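Local coordinates for aerobactin synthase IucC (Klebsiella pneumoniae, PDB 6CN7), which probably joins a second N-acetyl-N-hydroxylysine to citryl-N-acetyl-N-hydroxylysine at the cost of ATP, completing the siderophore aerobactin, at residues Trp57-Ile62 against Val494-Ala499; Ser136-Phe141 against Phe487-Arg492. The protein carries 5 engineered substitutions. One frame throughout, in Å; residues are numbered along the deposited sequence.

Contact 1. Residues Trp57-Ile62 against Val494-Ala499; sequences WGWLWI and VSPLMA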
loop_
_atom_site.group_PDB
_atom_site.type_symbol
_atom_site.label_atom_id
_atom_site.label_comp_id
_atom_site.label_asym_id
_atom_site.label_seq_id
_atom_site.Cartn_x
_atom_site.Cartn_y
_atom_site.Cartn_z
ATOM N N TRP A 57 -0.112 42.422 8.944
ATOM C CA TRP A 57 0.927 41.778 8.152
ATOM C C TRP A 57 0.735 41.964 6.654
ATOM O O TRP A 57 1.633 41.608 5.885
ATOM C CB TRP A 57 0.975 40.283 8.472
ATOM C CG TRP A 57 1.513 39.994 9.834
ATOM C CD1 TRP A 57 0.795 39.761 10.967
ATOM C CD2 TRP A 57 2.891 39.921 10.210
ATOM N NE1 TRP A 57 1.639 39.541 12.027
ATOM C CE2 TRP A 57 2.935 39.634 11.587
ATOM C CE3 TRP A 57 4.094 40.070 9.513
ATOM C CZ2 TRP A 57 4.133 39.491 12.284
ATOM C CZ3 TRP A 57 5.282 39.931 10.205
ATOM C CH2 TRP A 57 5.293 39.642 11.576
ATOM N N GLY A 58 -0.392 42.523 6.225
ATOM C CA GLY A 58 -0.743 42.545 4.822
ATOM C C GLY A 58 -1.531 41.339 4.370
ATOM O O GLY A 58 -1.763 41.184 3.165
ATOM N N TRP A 59 -1.953 40.485 5.297
ATOM C CA TRP A 59 -2.652 39.247 4.983
ATOM C C TRP A 59 -4.144 39.431 5.227
ATOM O O TRP A 59 -4.544 39.980 6.260
ATOM C CB TRP A 59 -2.097 38.107 5.835
ATOM C CG TRP A 59 -2.880 36.845 5.765
ATOM C CD1 TRP A 59 -3.067 36.053 4.673
ATOM C CD2 TRP A 59 -3.568 36.206 6.847
ATOM N NE1 TRP A 59 -3.839 34.965 5.002
ATOM C CE2 TRP A 59 -4.159 35.035 6.332
ATOM C CE3 TRP A 59 -3.745 36.515 8.198
ATOM C CZ2 TRP A 59 -4.916 34.176 7.120
ATOM C CZ3 TRP A 59 -4.498 35.657 8.980
ATOM C CH2 TRP A 59 -5.073 34.501 8.438
ATOM N N LEU A 60 -4.959 38.971 4.277
ATOM C CA LEU A 60 -6.398 39.200 4.319
ATOM C C LEU A 60 -7.095 38.258 5.294
ATOM O O LEU A 60 -6.753 37.078 5.395
ATOM C CB LEU A 60 -7.000 39.018 2.927
ATOM C CG LEU A 60 -6.581 40.032 1.861
ATOM C CD1 LEU A 60 -6.946 39.522 0.478
ATOM C CD2 LEU A 60 -7.233 41.379 2.127
ATOM N N TRP A 61 -8.087 38.790 6.007
ATOM C CA TRP A 61 -9.021 37.985 6.793
ATOM C C TRP A 61 -10.303 37.885 5.976
ATOM O O TRP A 61 -11.132 38.797 5.991
ATOM C CB TRP A 61 -9.285 38.607 8.159
ATOM C CG TRP A 61 -8.051 39.003 8.906
ATOM C CD1 TRP A 61 -6.780 38.554 8.697
ATOM C CD2 TRP A 61 -7.974 39.942 9.984
ATOM N NE1 TRP A 61 -5.916 39.157 9.578
ATOM C CE2 TRP A 61 -6.625 40.013 10.379
ATOM C CE3 TRP A 61 -8.917 40.729 10.652
ATOM C CZ2 TRP A 61 -6.195 40.840 11.415
ATOM C CZ3 TRP A 61 -8.488 41.549 11.680
ATOM C CH2 TRP A 61 -7.140 41.598 12.052
ATOM N N ILE A 62 -10.461 36.778 5.260
ATOM C CA ILE A 62 -11.571 36.606 4.331
ATOM C C ILE A 62 -12.757 35.998 5.067
ATOM O O ILE A 62 -12.609 35.012 5.798
ATOM C CB ILE A 62 -11.147 35.733 3.138
ATOM C CG1 ILE A 62 -10.106 36.484 2.298
ATOM C CG2 ILE A 62 -12.366 35.337 2.291
ATOM C CD1 ILE A 62 -9.579 35.713 1.100
ATOM N N VAL A 494 -2.619 34.597 15.375
ATOM C CA VAL A 494 -3.158 34.803 16.714
ATOM C C VAL A 494 -3.673 36.223 16.898
ATOM O O VAL A 494 -4.733 36.428 17.489
ATOM C CB VAL A 494 -2.093 34.462 17.779
ATOM C CG1 VAL A 494 -2.657 34.661 19.183
ATOM C CG2 VAL A 494 -1.603 33.035 17.603
ATOM N N SER A 495 -2.936 37.215 16.400
ATOM C CA SER A 495 -3.317 38.600 16.640
ATOM C C SER A 495 -4.696 38.957 16.086
ATOM O O SER A 495 -5.367 39.799 16.704
ATOM C CB SER A 495 -2.242 39.538 16.068
ATOM O OG SER A 495 -2.147 39.438 14.658
ATOM N N PRO A 496 -5.172 38.389 14.973
ATOM C CA PRO A 496 -6.546 38.706 14.545
ATOM C C PRO A 496 -7.596 38.256 15.542
ATOM O O PRO A 496 -8.624 38.929 15.697
ATOM C CB PRO A 496 -6.681 37.962 13.210
ATOM C CG PRO A 496 -5.284 37.729 12.752
ATOM C CD PRO A 496 -4.495 37.512 14.002
ATOM N N LEU A 497 -7.376 37.127 16.216
ATOM C CA LEU A 497 -8.330 36.669 17.220
ATOM C C LEU A 497 -8.322 37.582 18.439
ATOM O O LEU A 497 -9.377 37.858 19.022
ATOM C CB LEU A 497 -8.012 35.226 17.612
ATOM C CG LEU A 497 -7.983 34.239 16.440
ATOM C CD1 LEU A 497 -7.595 32.845 16.910
ATOM C CD2 LEU A 497 -9.326 34.203 15.721
ATOM N N MET A 498 -7.141 38.067 18.836
ATOM C CA MET A 498 -7.071 39.049 19.913
ATOM C C MET A 498 -7.773 40.341 19.521
ATOM O O MET A 498 -8.468 40.951 20.343
ATOM C CB MET A 498 -5.612 39.330 20.278
ATOM C CG MET A 498 -4.979 38.289 21.178
ATOM S SD MET A 498 -5.813 38.196 22.776
ATOM C CE MET A 498 -6.676 36.669 22.546
ATOM N N ALA A 499 -7.593 40.782 18.273
ATOM C CA ALA A 499 -8.291 41.975 17.803
ATOM C C ALA A 499 -9.794 41.835 17.977
ATOM O O ALA A 499 -10.489 42.828 18.218
ATOM C CB ALA A 499 -7.947 42.240 16.339
#
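W61 lays one face of its indole on the pyrrolidine ring of P496. The contact is CH-pi. P496 CB sits 3.7 Å from the centroid of the W61 six-membered ring, 23° off the ring normal. The closest pair is W61 CZ2 and P496 CB, at 3.4 Å. P496 CG lies past the rim on the NE1 side, 3.5 Å from W61 NE1, so CB alone sits over the face. With CG anti to the carbonyl carbon (chi1 -49°), the W61 indole extends toward the helix and meets P496. A499, one turn further along the helix, brings its CB to 4.4 Å from W61 CH2. W59 adds a looser touch: P496 CG meets its ring at the edge, 4.4 Å from CZ3. The helix is kinked here, and P496 has no N-H to give to the turn before. Beside the proline, S495 OG hydrogen-bonds to E505 and Y509, and W57 NE1 also bonds to Y509. No hydrogen bond crosses the contact. It is a proline-on-tryptophan CH-pi contact that seats the end of helix 475-499 against strand 60-62, one of the two outermost strands of a four-stranded antiparallel sheet.

Contact 2. Residues Ser136-Phe141 against Phe487-Arg492; sequences SGHPKF and FVTVLR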
loop_
_atom_site.group_PDB
_atom_site.type_symbol
_atom_site.label_atom_id
_atom_site.label_comp_id
_atom_site.label_asym_id
_atom_site.label_seq_id
_atom_site.Cartn_x
_atom_site.Cartn_y
_atom_site.Cartn_z
ATOM N N SER A 136 -6.509 22.253 13.752
ATOM C CA SER A 136 -6.795 22.397 12.328
ATOM C C SER A 136 -5.616 22.001 11.449
ATOM O O SER A 136 -5.814 21.714 10.265
ATOM C CB SER A 136 -7.195 23.838 12.013
ATOM O OG SER A 136 -8.322 24.231 12.773
ATOM N N GLY A 137 -4.407 21.973 11.991
ATOM C CA GLY A 137 -3.227 21.680 11.201
ATOM C C GLY A 137 -2.421 22.925 10.888
ATOM O O GLY A 137 -2.606 23.998 11.468
ATOM N N HIS A 138 -1.510 22.766 9.940
ATOM C CA HIS A 138 -0.575 23.842 9.635
ATOM C C HIS A 138 -1.326 25.026 9.032
ATOM O O HIS A 138 -2.085 24.847 8.073
ATOM C CB HIS A 138 0.511 23.363 8.678
ATOM C CG HIS A 138 1.708 24.262 8.634
ATOM N ND1 HIS A 138 1.787 25.355 7.798
ATOM C CD2 HIS A 138 2.866 24.239 9.332
ATOM C CE1 HIS A 138 2.947 25.962 7.979
ATOM N NE2 HIS A 138 3.620 25.304 8.905
ATOM N N PRO A 139 -1.137 26.245 9.551
ATOM C CA PRO A 139 -1.978 27.368 9.110
ATOM C C PRO A 139 -1.587 27.974 7.773
ATOM O O PRO A 139 -2.396 28.718 7.201
ATOM C CB PRO A 139 -1.805 28.392 10.238
ATOM C CG PRO A 139 -0.430 28.134 10.751
ATOM C CD PRO A 139 -0.189 26.651 10.606
ATOM N N LYS A 140 -0.391 27.697 7.255
ATOM C CA LYS A 140 0.062 28.346 6.028
ATOM C C LYS A 140 -0.269 27.545 4.774
ATOM O O LYS A 140 -0.719 28.119 3.778
ATOM C CB LYS A 140 1.573 28.591 6.087
ATOM C CG LYS A 140 2.132 29.279 4.851
ATOM C CD LYS A 140 3.630 29.519 4.957
ATOM C CE LYS A 140 4.178 30.108 3.664
ATOM N NZ LYS A 140 3.471 31.363 3.272
ATOM N N PHE A 141 -0.059 26.233 4.796
ATOM C CA PHE A 141 -0.143 25.437 3.580
ATOM C C PHE A 141 -1.591 25.136 3.212
ATOM O O PHE A 141 -2.421 24.836 4.073
ATOM C CB PHE A 141 0.651 24.141 3.742
ATOM C CG PHE A 141 2.134 24.361 3.832
ATOM C CD1 PHE A 141 2.866 24.674 2.699
ATOM C CD2 PHE A 141 2.792 24.273 5.046
ATOM C CE1 PHE A 141 4.229 24.887 2.776
ATOM C CE2 PHE A 141 4.156 24.485 5.128
ATOM C CZ PHE A 141 4.875 24.791 3.992
ATOM N N PHE A 487 6.930 34.707 13.996
ATOM C CA PHE A 487 6.044 35.862 13.896
ATOM C C PHE A 487 5.085 35.718 12.719
ATOM O O PHE A 487 3.867 35.855 12.876
ATOM C CB PHE A 487 6.858 37.154 13.770
ATOM C CG PHE A 487 7.737 37.450 14.958
ATOM C CD1 PHE A 487 7.666 36.690 16.116
ATOM C CD2 PHE A 487 8.633 38.505 14.912
ATOM C CE1 PHE A 487 8.478 36.976 17.199
ATOM C CE2 PHE A 487 9.443 38.796 15.992
ATOM C CZ PHE A 487 9.365 38.030 17.135
ATOM N N VAL A 488 5.616 35.431 11.530
ATOM C CA VAL A 488 4.774 35.378 10.339
ATOM C C VAL A 488 3.939 34.103 10.305
ATOM O O VAL A 488 2.828 34.104 9.764
ATOM C CB VAL A 488 5.636 35.504 9.070
ATOM C CG1 VAL A 488 4.773 35.407 7.814
ATOM C CG2 VAL A 488 6.406 36.812 9.076
ATOM N N THR A 489 4.446 33.007 10.863
ATOM C CA THR A 489 3.784 31.716 10.750
ATOM C C THR A 489 2.975 31.344 11.988
ATOM O O THR A 489 2.252 30.343 11.953
ATOM C CB THR A 489 4.822 30.620 10.457
ATOM O OG1 THR A 489 5.633 31.018 9.344
ATOM C CG2 THR A 489 4.150 29.291 10.115
ATOM N N VAL A 490 3.056 32.124 13.066
ATOM C CA VAL A 490 2.275 31.840 14.267
ATOM C C VAL A 490 1.514 33.085 14.709
ATOM O O VAL A 490 0.277 33.101 14.712
ATOM C CB VAL A 490 3.168 31.315 15.410
ATOM C CG1 VAL A 490 2.330 30.995 16.641
ATOM C CG2 VAL A 490 3.942 30.089 14.955
ATOM N N LEU A 491 2.247 34.132 15.098
ATOM C CA LEU A 491 1.603 35.332 15.624
ATOM C C LEU A 491 0.660 35.961 14.607
ATOM O O LEU A 491 -0.365 36.537 14.991
ATOM C CB LEU A 491 2.662 36.342 16.062
ATOM C CG LEU A 491 3.179 36.184 17.495
ATOM C CD1 LEU A 491 3.562 34.743 17.807
ATOM C CD2 LEU A 491 4.365 37.106 17.716
ATOM N N ARG A 492 0.983 35.867 13.315
ATOM C CA ARG A 492 0.090 36.393 12.289
ATOM C C ARG A 492 -1.314 35.821 12.428
ATOM O O ARG A 492 -2.298 36.508 12.124
ATOM C CB ARG A 492 0.652 36.084 10.898
ATOM C CG ARG A 492 -0.301 36.391 9.744
ATOM C CD ARG A 492 0.441 36.535 8.416
ATOM N NE ARG A 492 1.076 35.291 7.968
ATOM C CZ ARG A 492 0.574 34.463 7.056
ATOM N NH1 ARG A 492 -0.587 34.723 6.469
ATOM N NH2 ARG A 492 1.238 33.366 6.719
#
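T489 meets H138 and P139 at a pi-type turn of helix 475-499, one residue wider than an alpha turn. The turn shows in the backbone: R492 N bonds to F487 O, five residues back, at 2.9 Å. The T489 side chain forks at CB. One branch, OG1, lies beside its own backbone N (chi1 -51°) and hydrogen-bonds back to T484 O in the same helix. The methyl, T489 CG2, is anti to that N and comes to 4.1 Å from H138 CE1. The T489 carbonyl joins in, with O 3.7 Å from P139 CG. The H138 imidazole is sandwiched: F141 CE2 lies over one face and P139 CD over the opposite one. K140 is extended along its chain to CE and brings NZ to 4.6 Å from R492 NH2. The two cations share E22, which salt-bridges both, and K140 has a second partner in E26. These acids probably offset the like charges. R492 NE bonds to V488 O at 2.8 Å, which fixes the guanidinium beside the helix. In the loop, K140 N donates to H138 ND1 at 3.2 Å, coming in 35° out of the imidazole plane.

Overall arrangement
From the N terminus, the chain passes helix 4-25 and the first three strands of a small antiparallel sheet; 57-62 leads into its last strand, where contact 1 opens. It then runs through helix 128-133 into the loop 136-141, where contact 2 opens. Both await helix 475-499, more than 300 residues on. Contact 2 closes first, at 487-492, and contact 1 closes at 494-499, so contact 2 is nested inside contact 1. Their centres are 11 Å apart. They also touch: the R492 guanidinium makes a cation-pi contact with W59, and W57 packs on V488 and F487. One helix of the C-terminal half thus joins the N-terminal sheet and the loop after helix 128-133.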